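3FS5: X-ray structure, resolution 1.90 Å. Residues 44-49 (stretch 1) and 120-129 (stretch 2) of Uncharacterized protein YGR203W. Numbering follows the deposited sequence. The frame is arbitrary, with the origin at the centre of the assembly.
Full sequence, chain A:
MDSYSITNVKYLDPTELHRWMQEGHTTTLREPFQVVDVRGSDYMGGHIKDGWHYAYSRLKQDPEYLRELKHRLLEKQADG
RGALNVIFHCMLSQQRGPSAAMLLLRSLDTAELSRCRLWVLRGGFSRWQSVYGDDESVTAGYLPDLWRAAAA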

# COMPACT_ATOMS: atom_id res chain seq x y z
N MET A 44 9.32 -11.27 3.47
CA MET A 44 10.16 -12.22 2.75
C MET A 44 9.42 -13.01 1.67
O MET A 44 8.28 -13.42 1.86
CB MET A 44 10.78 -13.21 3.75
CG MET A 44 11.58 -14.35 3.12
SD MET A 44 12.13 -15.60 4.32
CE MET A 44 10.76 -16.74 4.28
N GLY A 45 10.10 -13.23 0.55
CA GLY A 45 9.51 -14.01 -0.53
C GLY A 45 8.96 -13.25 -1.72
O GLY A 45 8.46 -13.88 -2.66
N GLY A 46 9.05 -11.93 -1.70
CA GLY A 46 8.55 -11.14 -2.81
C GLY A 46 7.73 -9.94 -2.36
O GLY A 46 7.11 -9.96 -1.30
N HIS A 47 7.72 -8.90 -3.19
CA HIS A 47 6.96 -7.69 -2.88
C HIS A 47 6.60 -6.94 -4.16
O HIS A 47 7.16 -7.19 -5.22
CB HIS A 47 7.76 -6.79 -1.94
CG HIS A 47 9.15 -6.49 -2.41
ND1 HIS A 47 9.44 -5.45 -3.28
CD2 HIS A 47 10.33 -7.11 -2.17
CE1 HIS A 47 10.73 -5.45 -3.54
NE2 HIS A 47 11.29 -6.45 -2.89
N ILE A 48 5.66 -6.01 -4.05
CA ILE A 48 5.23 -5.24 -5.20
C ILE A 48 6.31 -4.23 -5.58
O ILE A 48 6.86 -3.54 -4.73
CB ILE A 48 3.89 -4.54 -4.89
CG1 ILE A 48 2.83 -5.61 -4.59
CG2 ILE A 48 3.48 -3.63 -6.06
CD1 ILE A 48 1.46 -5.07 -4.24
N LYS A 49 6.62 -4.18 -6.87
CA LYS A 49 7.65 -3.29 -7.39
C LYS A 49 7.41 -1.82 -7.06
O LYS A 49 6.29 -1.32 -7.19
CB LYS A 49 7.77 -3.47 -8.91
CG LYS A 49 8.92 -2.71 -9.56
CD LYS A 49 8.93 -2.95 -11.07
CE LYS A 49 10.05 -2.18 -11.76
NZ LYS A 49 11.40 -2.58 -11.27
N VAL A 120 -6.72 -0.05 0.66
CA VAL A 120 -6.19 -1.31 1.18
C VAL A 120 -6.34 -2.30 0.03
O VAL A 120 -7.40 -2.37 -0.60
CB VAL A 120 -6.99 -1.84 2.39
CG1 VAL A 120 -6.49 -3.24 2.76
CG2 VAL A 120 -6.83 -0.90 3.58
N LEU A 121 -5.28 -3.04 -0.26
CA LEU A 121 -5.32 -4.02 -1.34
C LEU A 121 -5.95 -5.32 -0.82
O LEU A 121 -5.38 -6.01 0.02
CB LEU A 121 -3.89 -4.30 -1.83
CG LEU A 121 -3.72 -5.38 -2.90
CD1 LEU A 121 -4.42 -4.95 -4.19
CD2 LEU A 121 -2.24 -5.61 -3.15
N ARG A 122 -7.14 -5.64 -1.33
CA ARG A 122 -7.83 -6.86 -0.90
C ARG A 122 -7.02 -8.11 -1.19
O ARG A 122 -6.55 -8.32 -2.31
CB ARG A 122 -9.20 -6.99 -1.59
CG ARG A 122 -10.27 -5.99 -1.13
CD ARG A 122 -11.65 -6.43 -1.62
NE ARG A 122 -12.71 -5.48 -1.29
CZ ARG A 122 -13.18 -5.26 -0.06
NH1 ARG A 122 -14.15 -4.37 0.13
NH2 ARG A 122 -12.68 -5.92 0.98
N GLY A 123 -6.84 -8.94 -0.17
CA GLY A 123 -6.11 -10.19 -0.36
C GLY A 123 -4.64 -10.18 -0.02
O GLY A 123 -4.03 -11.24 0.08
N GLY A 124 -4.06 -8.99 0.14
CA GLY A 124 -2.65 -8.89 0.48
C GLY A 124 -1.72 -9.41 -0.59
O GLY A 124 -2.14 -9.69 -1.72
N PHE A 125 -0.45 -9.57 -0.24
CA PHE A 125 0.53 -10.05 -1.20
C PHE A 125 0.24 -11.47 -1.63
O PHE A 125 0.56 -11.86 -2.75
CB PHE A 125 1.95 -9.97 -0.64
CG PHE A 125 3.01 -10.21 -1.67
CD1 PHE A 125 3.23 -9.27 -2.67
CD2 PHE A 125 3.72 -11.41 -1.70
CE1 PHE A 125 4.15 -9.52 -3.69
CE2 PHE A 125 4.65 -11.67 -2.71
CZ PHE A 125 4.86 -10.72 -3.71
N SER A 126 -0.37 -12.25 -0.75
CA SER A 126 -0.71 -13.63 -1.06
C SER A 126 -1.60 -13.73 -2.30
O SER A 126 -1.35 -14.55 -3.18
CB SER A 126 -1.39 -14.30 0.13
OG SER A 126 -1.67 -15.66 -0.16
N ARG A 127 -2.64 -12.90 -2.37
CA ARG A 127 -3.51 -12.96 -3.54
C ARG A 127 -2.76 -12.38 -4.73
O ARG A 127 -2.86 -12.88 -5.85
CB ARG A 127 -4.82 -12.20 -3.34
CG ARG A 127 -5.93 -12.79 -4.20
CD ARG A 127 -6.78 -11.77 -4.94
NE ARG A 127 -7.73 -11.07 -4.08
CZ ARG A 127 -8.80 -10.42 -4.53
NH1 ARG A 127 -9.61 -9.81 -3.68
NH2 ARG A 127 -9.08 -10.41 -5.83
N TRP A 128 -2.01 -11.31 -4.49
CA TRP A 128 -1.24 -10.67 -5.55
C TRP A 128 -0.34 -11.66 -6.28
O TRP A 128 -0.40 -11.77 -7.50
CB TRP A 128 -0.39 -9.53 -4.97
CG TRP A 128 0.48 -8.86 -6.00
CD1 TRP A 128 1.78 -9.15 -6.29
CD2 TRP A 128 0.10 -7.80 -6.89
NE1 TRP A 128 2.23 -8.35 -7.30
CE2 TRP A 128 1.22 -7.51 -7.69
CE3 TRP A 128 -1.08 -7.07 -7.08
CZ2 TRP A 128 1.20 -6.52 -8.68
CZ3 TRP A 128 -1.11 -6.09 -8.07
CH2 TRP A 128 0.03 -5.82 -8.86
N GLN A 129 0.49 -12.39 -5.54
CA GLN A 129 1.41 -13.33 -6.17
C GLN A 129 0.73 -14.49 -6.90
O GLN A 129 1.28 -15.02 -7.86
CB GLN A 129 2.42 -13.88 -5.14
CG GLN A 129 1.87 -14.81 -4.06
CD GLN A 129 1.62 -16.23 -4.55
OE1 GLN A 129 2.45 -16.82 -5.24
NE2 GLN A 129 0.48 -16.79 -4.18

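Packing of residues 44-49 against residues 120-129, two segments of one chain far apart in sequence. The first segment is loop apart from a short strand at H47-I48; the second leaves a strand at V120-L121, passes through a type II beta turn from L121 to G124, and continues as a helix through Q129. The turn is closed by G124 N to L121 O at 3.3 Å, and G123 suits its place in it, since its positive phi would press a CB against the preceding carbonyl oxygen. In the helix, W128 N donates to G124 O (3.2 Å) and Q129 N to F125 O (2.8 Å). F125 and W128, three residues apart, both point their CA-to-CB bonds toward stretch 1. No hydrogen bond joins the two stretches; the contact, 254 Å² summed over both sides, rests on shape and apolar packing.

M44 is exposed and takes no part. At G45 the chain reaches the aromatic ring of F125, with G45 O 4.4 Å from F125 CE2, a marginal approach. G46 comes much nearer: its C lies 3.3 Å from F125 CZ, and its carbonyl oxygen sits over one face of the ring. Here the absence of a side chain matters, because a CB on G46 would point toward the helix and stand about 3.1 Å from F125 CZ. The backbone angles of both glycines also favour glycine independently, as a CB would be jammed against the carbonyl oxygen of the preceding residue.

H47 contributes backbone rather than imidazole. Its CA-to-CB bond points away from stretch 2, while its N lies 3.4 Å from F125 CZ; the CA atoms of H47 and F125 are 7.1 Å apart.

I48 makes the broadest contact of stretch 1. Its CA-to-CB bond points sideways, but with chi1 m and chi2 t the side chain extends so that its end comes nearer to stretch 2. I48 CD1 meets L121 CD2 at 3.9 Å, a methyl-to-methyl contact that ties the strand end of stretch 2 into the same apolar cluster as the helix. I48 CG1 lies 4.2 Å from F125 CD1 and also stands 3.9 Å from the centroid of the W128 five-membered ring, only 9° off the ring normal. That placement over the face makes a CH-pi interaction, in which the weakly polarised C-H groups of the aliphatic carbon meet the indole pi cloud. W128 NE1 is hydrogen-bonded elsewhere in the structure. Beyond this cluster the end of the K49 side chain leads away, and the contact ends.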